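Local coordinates for protein enolase from the environmental genome shotgun sequencing of the Sargasso Sea (PDB 2QGY) that is of unproven function but belongs to the enolase superfamily, binds magnesium, and probably acts on a carboxylate substrate, at residues 17-22 with 367-372; 36-41 with 50-55. All blocks are in the same frame, centred on the assembly; numbering follows the deposited sequence.

Contact 1: residues 17-22 with 367-372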
loop_
_atom_site.group_PDB
_atom_site.type_symbol
_atom_site.label_atom_id
_atom_site.label_comp_id
_atom_site.label_asym_id
_atom_site.label_seq_id
_atom_site.Cartn_x
_atom_site.Cartn_y
_atom_site.Cartn_z
ATOM N N LYS A 17 22.818 -5.830 -5.017
ATOM C CA LYS A 17 22.549 -5.737 -6.441
ATOM C C LYS A 17 21.055 -5.963 -6.692
ATOM O O LYS A 17 20.435 -6.845 -6.081
ATOM C CB LYS A 17 23.331 -6.821 -7.168
ATOM C CG LYS A 17 23.256 -6.757 -8.713
ATOM C CD LYS A 17 23.708 -5.422 -9.303
ATOM C CE LYS A 17 23.623 -5.404 -10.841
ATOM N NZ LYS A 17 24.849 -6.024 -11.463
ATOM N N ILE A 18 20.520 -5.177 -7.608
ATOM C CA ILE A 18 19.117 -5.312 -8.030
ATOM C C ILE A 18 19.100 -5.353 -9.552
ATOM O O ILE A 18 19.781 -4.539 -10.201
ATOM C CB ILE A 18 18.248 -4.118 -7.543
ATOM C CG1 ILE A 18 18.297 -3.974 -6.036
ATOM C CG2 ILE A 18 16.739 -4.272 -8.046
ATOM C CD1 ILE A 18 17.557 -2.722 -5.488
ATOM N N TRP A 19 18.324 -6.283 -10.117
ATOM C CA TRP A 19 18.032 -6.276 -11.550
ATOM C C TRP A 19 16.544 -6.112 -11.700
ATOM O O TRP A 19 15.785 -6.731 -10.948
ATOM C CB TRP A 19 18.375 -7.623 -12.183
ATOM C CG TRP A 19 19.811 -8.013 -12.179
ATOM C CD1 TRP A 19 20.679 -7.895 -13.222
ATOM C CD2 TRP A 19 20.536 -8.657 -11.118
ATOM N NE1 TRP A 19 21.917 -8.395 -12.874
ATOM C CE2 TRP A 19 21.858 -8.867 -11.588
ATOM C CE3 TRP A 19 20.202 -9.077 -9.816
ATOM C CZ2 TRP A 19 22.844 -9.474 -10.804
ATOM C CZ3 TRP A 19 21.199 -9.667 -9.022
ATOM C CH2 TRP A 19 22.491 -9.882 -9.536
ATOM N N ILE A 20 16.129 -5.282 -12.661
ATOM C CA ILE A 20 14.739 -5.307 -13.119
ATOM C C ILE A 20 14.736 -5.814 -14.553
ATOM O O ILE A 20 15.313 -5.172 -15.451
ATOM C CB ILE A 20 14.127 -3.893 -13.076
ATOM C CG1 ILE A 20 14.215 -3.328 -11.649
ATOM C CG2 ILE A 20 12.697 -3.904 -13.692
ATOM C CD1 ILE A 20 13.630 -1.902 -11.521
ATOM N N THR A 21 14.135 -6.978 -14.780
ATOM C CA THR A 21 14.171 -7.555 -16.116
ATOM C C THR A 21 13.265 -6.762 -17.081
ATOM O O THR A 21 12.255 -6.187 -16.676
ATOM C CB THR A 21 13.857 -9.076 -16.134
ATOM O OG1 THR A 21 12.527 -9.326 -15.628
ATOM C CG2 THR A 21 14.874 -9.830 -15.253
ATOM N N ASP A 22 13.638 -6.720 -18.357
ATOM C CA ASP A 22 12.750 -6.140 -19.359
ATOM C C ASP A 22 11.622 -7.126 -19.603
ATOM O O ASP A 22 11.713 -8.288 -19.227
ATOM C CB ASP A 22 13.495 -5.912 -20.680
ATOM C CG ASP A 22 12.903 -4.761 -21.498
ATOM O OD1 ASP A 22 11.805 -4.244 -21.163
ATOM O OD2 ASP A 22 13.566 -4.375 -22.475
ATOM N N ASP A 367 25.447 -12.671 -15.610
ATOM C CA ASP A 367 25.676 -11.957 -16.870
ATOM C C ASP A 367 24.480 -12.107 -17.799
ATOM O O ASP A 367 24.109 -11.149 -18.477
ATOM C CB ASP A 367 27.025 -12.317 -17.513
ATOM C CG ASP A 367 28.227 -11.728 -16.738
ATOM O OD1 ASP A 367 28.042 -10.814 -15.876
ATOM O OD2 ASP A 367 29.373 -12.182 -17.003
ATOM N N ILE A 368 23.831 -13.272 -17.764
ATOM C CA ILE A 368 22.601 -13.485 -18.537
ATOM C C ILE A 368 21.431 -12.664 -17.970
ATOM O O ILE A 368 20.677 -12.024 -18.719
ATOM C CB ILE A 368 22.222 -14.991 -18.681
ATOM C CG1 ILE A 368 23.362 -15.731 -19.397
ATOM C CG2 ILE A 368 20.881 -15.129 -19.445
ATOM C CD1 ILE A 368 23.163 -17.215 -19.631
ATOM N N LEU A 369 21.294 -12.685 -16.648
ATOM C CA LEU A 369 20.285 -11.866 -15.981
ATOM C C LEU A 369 20.467 -10.388 -16.316
ATOM O O LEU A 369 19.498 -9.701 -16.660
ATOM C CB LEU A 369 20.278 -12.112 -14.473
ATOM C CG LEU A 369 19.203 -11.364 -13.672
ATOM C CD1 LEU A 369 17.795 -11.641 -14.233
ATOM C CD2 LEU A 369 19.305 -11.797 -12.209
ATOM N N SER A 370 21.712 -9.912 -16.289
ATOM C CA SER A 370 21.984 -8.533 -16.688
ATOM C C SER A 370 21.558 -8.267 -18.132
ATOM O O SER A 370 21.013 -7.197 -18.425
ATOM C CB SER A 370 23.484 -8.187 -16.512
ATOM O OG SER A 370 23.885 -8.225 -15.143
ATOM N N GLU A 371 21.815 -9.220 -19.032
ATOM C CA GLU A 371 21.546 -9.012 -20.451
ATOM C C GLU A 371 20.055 -8.838 -20.652
ATOM O O GLU A 371 19.622 -8.099 -21.525
ATOM C CB GLU A 371 22.015 -10.215 -21.257
ATOM C CG GLU A 371 22.016 -10.024 -22.772
ATOM C CD GLU A 371 22.655 -11.222 -23.501
ATOM O OE1 GLU A 371 23.252 -12.116 -22.817
ATOM O OE2 GLU A 371 22.550 -11.264 -24.756
ATOM N N LEU A 372 19.290 -9.538 -19.819
ATOM C CA LEU A 372 17.829 -9.538 -19.882
ATOM C C LEU A 372 17.210 -8.353 -19.150
ATOM O O LEU A 372 15.981 -8.219 -19.140
ATOM C CB LEU A 372 17.308 -10.843 -19.266
ATOM C CG LEU A 372 17.640 -12.151 -19.983
ATOM C CD1 LEU A 372 17.248 -13.349 -19.121
ATOM C CD2 LEU A 372 16.953 -12.235 -21.358
#
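The indole of W19 lies between an aliphatic chain of its own strand and a leucine of helix 366-371. On one face K17 places CG 3.3 Å above the plane, offset toward the rim. The opposite face takes L369, whose CD2 comes within 3.5 Å of W19 CD2, while its CG stands over the five-membered ring in a CH-pi contact, 3.8 Å from the centroid. This CG, anti to the backbone N (chi1 -177°), is set over the indole; the CD1 branch meets T21 CG2 at 3.6 Å, the two side chains crossing at about a right angle. At the edge of the indole sits S370. W19 NE1 donates to S370 OG at 3.0 Å, with OG almost in the ring plane and an N-H...O angle of 160°. The same OG also bonds E366 O one turn back, so the hydroxyl links the helix backbone to the indole and, with the packing on both faces, limits the ring's rotation. Past the end of the strand, D22 N gives a nearly straight bond of 2.9 Å to L372 O, in the carbonyl plane; T21 CA approaches that oxygen at 3.6 Å, and H24 NE2 bonds it as well. The contact thus ties the first strand of the N-terminal domain to a short C-terminal helix 345 residues away. Strand 17-21 and helix 367-371 run at 49° to each other. Strand 37-43 pairs with one edge of strand 13-21 and strand 373-379, which follows the helix, with the other, while I18 and I20 pack on helix 60-74.

Contact 2: residues 36-41 with 50-55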
loop_
_atom_site.group_PDB
_atom_site.type_symbol
_atom_site.label_atom_id
_atom_site.label_comp_id
_atom_site.label_asym_id
_atom_site.label_seq_id
_atom_site.Cartn_x
_atom_site.Cartn_y
_atom_site.Cartn_z
ATOM N N PHE A 36 10.567 -8.437 -13.794
ATOM C CA PHE A 36 10.822 -9.006 -12.462
ATOM C C PHE A 36 11.859 -8.134 -11.740
ATOM O O PHE A 36 12.656 -7.473 -12.391
ATOM C CB PHE A 36 11.339 -10.447 -12.600
ATOM C CG PHE A 36 10.453 -11.336 -13.444
ATOM C CD1 PHE A 36 9.118 -11.522 -13.113
ATOM C CD2 PHE A 36 10.964 -12.009 -14.551
ATOM C CE1 PHE A 36 8.302 -12.395 -13.873
ATOM C CE2 PHE A 36 10.171 -12.860 -15.305
ATOM C CZ PHE A 36 8.836 -13.049 -14.975
ATOM N N ILE A 37 11.833 -8.164 -10.410
ATOM C CA ILE A 37 12.765 -7.432 -9.570
ATOM C C ILE A 37 13.438 -8.487 -8.712
ATOM O O ILE A 37 12.835 -9.027 -7.803
ATOM C CB ILE A 37 12.029 -6.419 -8.663
ATOM C CG1 ILE A 37 11.185 -5.462 -9.526
ATOM C CG2 ILE A 37 13.039 -5.716 -7.711
ATOM C CD1 ILE A 37 10.200 -4.554 -8.703
ATOM N N ILE A 38 14.695 -8.757 -9.016
ATOM C CA ILE A 38 15.452 -9.795 -8.323
ATOM C C ILE A 38 16.642 -9.117 -7.655
ATOM O O ILE A 38 17.263 -8.267 -8.266
ATOM C CB ILE A 38 15.904 -10.845 -9.317
ATOM C CG1 ILE A 38 14.647 -11.549 -9.881
ATOM C CG2 ILE A 38 16.818 -11.847 -8.627
ATOM C CD1 ILE A 38 14.911 -12.574 -10.930
ATOM N N ILE A 39 16.920 -9.458 -6.399
ATOM C CA ILE A 39 18.036 -8.832 -5.676
ATOM C C ILE A 39 19.036 -9.863 -5.171
ATOM O O ILE A 39 18.703 -11.022 -4.946
ATOM C CB ILE A 39 17.535 -7.936 -4.496
ATOM C CG1 ILE A 39 17.198 -8.767 -3.245
ATOM C CG2 ILE A 39 16.318 -7.102 -4.930
ATOM C CD1 ILE A 39 16.878 -7.887 -2.022
ATOM N N LYS A 40 20.280 -9.417 -4.982
ATOM C CA LYS A 40 21.269 -10.239 -4.315
ATOM C C LYS A 40 21.947 -9.350 -3.279
ATOM O O LYS A 40 22.415 -8.267 -3.605
ATOM C CB LYS A 40 22.311 -10.763 -5.313
ATOM C CG LYS A 40 23.198 -11.796 -4.657
ATOM C CD LYS A 40 24.323 -12.309 -5.587
ATOM C CE LYS A 40 25.549 -11.441 -5.538
ATOM N NZ LYS A 40 26.589 -12.055 -6.457
ATOM N N ILE A 41 21.974 -9.825 -2.044
ATOM C CA ILE A 41 22.605 -9.137 -0.914
ATOM C C ILE A 41 23.817 -9.988 -0.551
ATOM O O ILE A 41 23.714 -11.212 -0.511
ATOM C CB ILE A 41 21.629 -9.057 0.284
ATOM C CG1 ILE A 41 20.526 -8.006 0.003
ATOM C CG2 ILE A 41 22.378 -8.747 1.586
ATOM C CD1 ILE A 41 19.526 -7.805 1.133
ATOM N N TRP A 50 19.621 -14.351 -2.104
ATOM C CA TRP A 50 18.775 -13.923 -3.209
ATOM C C TRP A 50 17.338 -13.683 -2.751
ATOM O O TRP A 50 16.790 -14.476 -1.969
ATOM C CB TRP A 50 18.761 -14.989 -4.289
ATOM C CG TRP A 50 20.053 -15.113 -5.005
ATOM C CD1 TRP A 50 21.110 -15.916 -4.674
ATOM C CD2 TRP A 50 20.417 -14.430 -6.203
ATOM N NE1 TRP A 50 22.131 -15.757 -5.594
ATOM C CE2 TRP A 50 21.727 -14.851 -6.544
ATOM C CE3 TRP A 50 19.764 -13.486 -7.022
ATOM C CZ2 TRP A 50 22.399 -14.369 -7.690
ATOM C CZ3 TRP A 50 20.427 -12.994 -8.156
ATOM C CH2 TRP A 50 21.746 -13.434 -8.472
ATOM N N GLY A 51 16.756 -12.597 -3.267
ATOM C CA GLY A 51 15.372 -12.194 -2.975
ATOM C C GLY A 51 14.708 -11.783 -4.275
ATOM O O GLY A 51 15.361 -11.570 -5.307
ATOM N N GLU A 52 13.390 -11.664 -4.222
ATOM C CA GLU A 52 12.613 -11.222 -5.362
ATOM C C GLU A 52 11.413 -10.472 -4.804
ATOM O O GLU A 52 10.846 -10.907 -3.811
ATOM C CB GLU A 52 12.146 -12.415 -6.199
ATOM C CG GLU A 52 11.369 -11.967 -7.463
ATOM C CD GLU A 52 11.219 -13.006 -8.569
ATOM O OE1 GLU A 52 11.756 -14.155 -8.488
ATOM O OE2 GLU A 52 10.529 -12.660 -9.561
ATOM N N ALA A 53 11.102 -9.309 -5.380
ATOM C CA ALA A 53 9.955 -8.484 -4.977
ATOM C C ALA A 53 8.838 -8.688 -5.976
ATOM O O ALA A 53 9.102 -8.834 -7.183
ATOM C CB ALA A 53 10.320 -6.987 -4.988
ATOM N N PHE A 54 7.603 -8.677 -5.478
ATOM C CA PHE A 54 6.471 -8.725 -6.384
ATOM C C PHE A 54 6.409 -7.400 -7.154
ATOM O O PHE A 54 6.218 -6.348 -6.571
ATOM C CB PHE A 54 5.172 -9.027 -5.643
ATOM C CG PHE A 54 3.989 -8.907 -6.523
ATOM C CD1 PHE A 54 3.718 -9.896 -7.443
ATOM C CD2 PHE A 54 3.211 -7.773 -6.490
ATOM C CE1 PHE A 54 2.633 -9.801 -8.296
ATOM C CE2 PHE A 54 2.097 -7.641 -7.366
ATOM C CZ PHE A 54 1.832 -8.655 -8.267
ATOM N N SER A 55 6.585 -7.451 -8.464
ATOM C CA SER A 55 6.707 -6.201 -9.239
ATOM C C SER A 55 5.367 -5.721 -9.762
ATOM O O SER A 55 4.478 -6.523 -10.035
ATOM C CB SER A 55 7.695 -6.357 -10.404
ATOM O OG SER A 55 7.150 -7.233 -11.346
HETATM O O HOH W 1 9.558 -9.956 -9.610
#
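Backbone bonds join I37-I39 to G51-A53 as neighbouring strands of an antiparallel hairpin. I39 and G51 form a hydrogen-bonded pair, with I39 N to G51 O at 2.8 Å and G51 N to I39 O at 3.0 Å; A53 N adds a bond to I37 O. The carbonyls of I37, I39 and G51 also receive CA-H...O contacts from E52, W50 and I38. Among polar side chains, E52 OE1 bonds S306 OG and S310 N; a water that accepts from I37 N lies within reach of A53 O and E52 OE2. Aromatic packing centres on W50. K40 runs over one face of the indole, its CG 3.9 Å above the plane and over the centre and its CB making a CH-pi contact with the six-membered ring; CD reaches W50 CZ2 at 3.5 Å. The K40 chain bends at chi3 (87°), and NZ forms salt bridges with E48 and E366. I38 touches the rim of W50 instead, CG2 against CE3 at 3.7 Å. In the remaining van der Waals packing, I37 CD1 presses on S55 CB at 3.5 Å and I37 CG2 meets A53 CB; E52 crosses I38 obliquely, its CD nearest I38 CG1, and its OE2 comes 3.8 Å from F36 CB. The two faces of the hairpin therefore differ in chemistry. I37, I39 and A53 form an oily surface against helices 60-74 and 99-120, whereas K40, W50, I38 and E52 combine CH-pi packing on the indole with charged ends; S310 N and S306 OG would favour an ionised E52 carboxylate.

Overall arrangement
Both contacts build on the antiparallel sheet of the N-terminal domain, in which strands 13-21 and 37-43 are neighbours. Contact 2 is the more buried, joining two adjacent strands within a hairpin; contact 1, only partly buried and farther from the chain centre, lays a short helix against the sheet and brings together distant parts of the sequence. Backbone pairing governs contact 2, whereas contact 1 relies chiefly on side chains, with a single backbone bond. The two centres are about 11 Å apart, and the contacts meet where the rings of W19 and W50 pack nearly parallel, K40 N bonds K17 O, and T21 OG1 bonds F36 N.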